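Local atomic coordinates of lipopolysaccharide heptosyltransferase 2 (Escherichia coli, PDB entry 1PSW), a protein that transfers the second heptose of the lipopolysaccharide inner core from ADP-L-glycero-D-manno-heptose onto heptosyl-Kdo2-lipid A. Residues D269-A277 / Y287-L298. Residues are numbered along the deposited sequence; the frame is centred on the assembly and turned at random.
Sequences DSGLMHVAA and YGPSSPDFTPPL
Two waters grip OD1 of Asp269 and tie it to segment 287-298. The first, 2.9 Å from Asp269 OD1, donates to it and accepts a hydrogen bond from Tyr287 OH. The second donates to Asp269 OD1 at 2.7 Å and bridges to Thr295 OG1 and, at 2.8 Å, to His274 NE2. On the other oxygen, Ser290 OG stands 3.0 Å from Asp269 OD2, a probable donor whose proton has another acceptor nearby. Asp269 CB lies over one face of the Tyr287 ring in a CH-pi contact. With CG anti to the backbone N, chi1 of 176° carries the carboxylate on beside Tyr287 CE2 (3.5 Å from Asp269 CG), its plane 29° from the ring plane. On the opposite face Pro292 CD lies toward the rim.

The imidazole of His274 is held at both nitrogens, since a third water, 2.9 Å from His274 ND1, accepts a hydrogen bond from the backbone N-H of Leu298. This should fix the ring's rotation; the carbonyls of Thr295 and Pro296 meet its edge near the ring plane.

On the same helix, Met273, a selenomethionine, bends at chi3 (80°). Its SE comes obliquely to the Tyr287 ring, a Met-aromatic contact, and its CE packs 3.6 Å from Pro297 CD. One helical turn on, Ala277 CB rests against Pro297 CB at 4.3 Å. His274 and Leu298 also touch Met16 of helix 11-27, at the interface with the N-terminal domain. Helix 271-278 connects the adjacent parallel strands 264-268 and 283-287 in a right-handed beta-alpha-beta crossover, part of the C-terminal Rossmann-like domain of a GT-B glycosyltransferase.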
# COMPACT_ATOMS: atom_id res chain seq x y z
N ASP A 269 -10.05 -2.17 -4.30
CA ASP A 269 -8.74 -2.76 -4.57
C ASP A 269 -7.83 -1.58 -4.91
O ASP A 269 -7.80 -1.12 -6.05
CB ASP A 269 -8.85 -3.73 -5.75
CG ASP A 269 -7.52 -4.34 -6.16
OD1 ASP A 269 -6.54 -4.27 -5.38
OD2 ASP A 269 -7.45 -4.91 -7.28
N SER A 270 -7.11 -1.08 -3.91
CA SER A 270 -6.23 0.06 -4.09
C SER A 270 -5.00 0.01 -3.18
O SER A 270 -4.85 -0.89 -2.37
CB SER A 270 -7.00 1.35 -3.79
OG SER A 270 -7.30 1.41 -2.40
N GLY A 271 -4.12 1.00 -3.33
CA GLY A 271 -2.92 1.05 -2.50
C GLY A 271 -3.18 1.18 -1.00
O GLY A 271 -2.48 0.54 -0.20
N LEU A 272 -4.16 1.98 -0.60
CA LEU A 272 -4.42 2.14 0.82
C LEU A 272 -4.92 0.86 1.46
O LEU A 272 -4.78 0.68 2.67
CB LEU A 272 -5.41 3.29 1.07
CG LEU A 272 -4.85 4.70 0.78
CD1 LEU A 272 -5.97 5.72 1.02
CD2 LEU A 272 -3.66 5.00 1.70
N MSE A 273 -5.51 -0.03 0.67
CA MSE A 273 -5.97 -1.31 1.20
C MSE A 273 -4.78 -2.00 1.85
O MSE A 273 -4.85 -2.49 2.98
CB MSE A 273 -6.50 -2.20 0.07
CG MSE A 273 -7.00 -3.57 0.52
SE MSE A 273 -7.54 -4.71 -0.96
CE MSE A 273 -5.68 -5.25 -1.42
N HIS A 274 -3.67 -2.03 1.13
CA HIS A 274 -2.44 -2.66 1.62
C HIS A 274 -1.91 -2.00 2.89
O HIS A 274 -1.34 -2.68 3.75
CB HIS A 274 -1.39 -2.64 0.51
CG HIS A 274 -1.81 -3.44 -0.68
ND1 HIS A 274 -2.00 -4.80 -0.63
CD2 HIS A 274 -2.20 -3.05 -1.92
CE1 HIS A 274 -2.49 -5.22 -1.78
NE2 HIS A 274 -2.63 -4.18 -2.58
N VAL A 275 -2.11 -0.69 3.00
CA VAL A 275 -1.68 0.02 4.19
C VAL A 275 -2.50 -0.46 5.39
O VAL A 275 -1.94 -0.79 6.43
CB VAL A 275 -1.83 1.55 4.01
CG1 VAL A 275 -1.52 2.27 5.32
CG2 VAL A 275 -0.89 2.04 2.91
N ALA A 276 -3.83 -0.51 5.24
CA ALA A 276 -4.71 -0.97 6.31
C ALA A 276 -4.36 -2.41 6.72
O ALA A 276 -4.34 -2.74 7.90
CB ALA A 276 -6.17 -0.88 5.86
N ALA A 277 -4.07 -3.25 5.73
CA ALA A 277 -3.71 -4.65 5.96
C ALA A 277 -2.43 -4.75 6.79
O ALA A 277 -2.32 -5.59 7.68
CB ALA A 277 -3.54 -5.38 4.63
N TYR A 287 -14.24 -5.95 -4.38
CA TYR A 287 -13.73 -6.24 -5.71
C TYR A 287 -14.82 -6.37 -6.77
O TYR A 287 -15.92 -6.85 -6.49
CB TYR A 287 -12.92 -7.53 -5.71
CG TYR A 287 -11.57 -7.42 -5.05
CD1 TYR A 287 -11.45 -7.35 -3.66
CD2 TYR A 287 -10.41 -7.40 -5.82
CE1 TYR A 287 -10.19 -7.27 -3.05
CE2 TYR A 287 -9.15 -7.32 -5.22
CZ TYR A 287 -9.05 -7.25 -3.85
OH TYR A 287 -7.81 -7.19 -3.26
N GLY A 288 -14.48 -5.95 -7.98
CA GLY A 288 -15.41 -6.03 -9.09
C GLY A 288 -14.73 -6.69 -10.28
O GLY A 288 -14.57 -7.92 -10.29
N PRO A 289 -14.29 -5.93 -11.29
CA PRO A 289 -13.64 -6.53 -12.45
C PRO A 289 -12.28 -7.18 -12.15
O PRO A 289 -11.87 -8.10 -12.85
CB PRO A 289 -13.54 -5.37 -13.42
CG PRO A 289 -13.32 -4.20 -12.51
CD PRO A 289 -14.34 -4.46 -11.42
N SER A 290 -11.59 -6.71 -11.11
CA SER A 290 -10.29 -7.26 -10.74
C SER A 290 -10.43 -8.31 -9.64
O SER A 290 -11.46 -8.40 -8.98
CB SER A 290 -9.36 -6.14 -10.25
OG SER A 290 -9.80 -5.61 -9.01
N SER A 291 -9.38 -9.12 -9.45
CA SER A 291 -9.41 -10.15 -8.42
C SER A 291 -8.22 -9.94 -7.48
O SER A 291 -7.27 -9.24 -7.82
CB SER A 291 -9.30 -11.54 -9.04
OG SER A 291 -7.97 -11.78 -9.48
N PRO A 292 -8.27 -10.55 -6.29
CA PRO A 292 -7.17 -10.42 -5.32
C PRO A 292 -6.09 -11.48 -5.51
O PRO A 292 -5.27 -11.69 -4.63
CB PRO A 292 -7.89 -10.56 -3.99
CG PRO A 292 -8.94 -11.57 -4.30
CD PRO A 292 -9.48 -11.07 -5.63
N ASP A 293 -6.09 -12.13 -6.68
CA ASP A 293 -5.14 -13.19 -6.99
C ASP A 293 -3.66 -12.79 -6.96
O ASP A 293 -2.81 -13.61 -6.61
CB ASP A 293 -5.41 -13.78 -8.38
CG ASP A 293 -6.74 -14.52 -8.48
OD1 ASP A 293 -7.46 -14.64 -7.46
OD2 ASP A 293 -7.06 -15.00 -9.59
N PHE A 294 -3.36 -11.55 -7.34
CA PHE A 294 -1.97 -11.08 -7.41
C PHE A 294 -1.51 -10.27 -6.20
O PHE A 294 -0.43 -10.49 -5.67
CB PHE A 294 -1.78 -10.26 -8.70
CG PHE A 294 -0.37 -9.80 -8.95
CD1 PHE A 294 0.70 -10.69 -8.82
CD2 PHE A 294 -0.10 -8.50 -9.34
CE1 PHE A 294 2.01 -10.29 -9.08
CE2 PHE A 294 1.21 -8.08 -9.61
CZ PHE A 294 2.26 -8.98 -9.47
N THR A 295 -2.35 -9.33 -5.78
CA THR A 295 -2.04 -8.47 -4.65
C THR A 295 -3.16 -8.47 -3.63
O THR A 295 -3.82 -7.46 -3.41
CB THR A 295 -1.80 -7.03 -5.12
OG1 THR A 295 -2.86 -6.64 -5.98
CG2 THR A 295 -0.48 -6.93 -5.87
N PRO A 296 -3.40 -9.62 -2.99
CA PRO A 296 -4.46 -9.70 -1.98
C PRO A 296 -4.09 -8.97 -0.70
O PRO A 296 -2.92 -8.73 -0.43
CB PRO A 296 -4.61 -11.20 -1.76
CG PRO A 296 -3.21 -11.69 -1.93
CD PRO A 296 -2.73 -10.92 -3.14
N PRO A 297 -5.09 -8.56 0.09
CA PRO A 297 -4.78 -7.87 1.34
C PRO A 297 -4.16 -8.90 2.28
O PRO A 297 -4.80 -9.90 2.61
CB PRO A 297 -6.14 -7.35 1.81
CG PRO A 297 -7.12 -8.31 1.20
CD PRO A 297 -6.54 -8.56 -0.17
N LEU A 298 -2.92 -8.66 2.69
CA LEU A 298 -2.21 -9.60 3.56
C LEU A 298 -2.46 -9.31 5.03
O LEU A 298 -1.69 -8.62 5.69
CB LEU A 298 -0.70 -9.55 3.26
CG LEU A 298 -0.27 -9.78 1.81
CD1 LEU A 298 1.23 -9.54 1.67
CD2 LEU A 298 -0.62 -11.20 1.39
O HOH W 1 -5.71 -7.07 -5.03
O HOH W 2 -3.82 -4.26 -5.10
O HOH W 3 -1.49 -6.36 1.80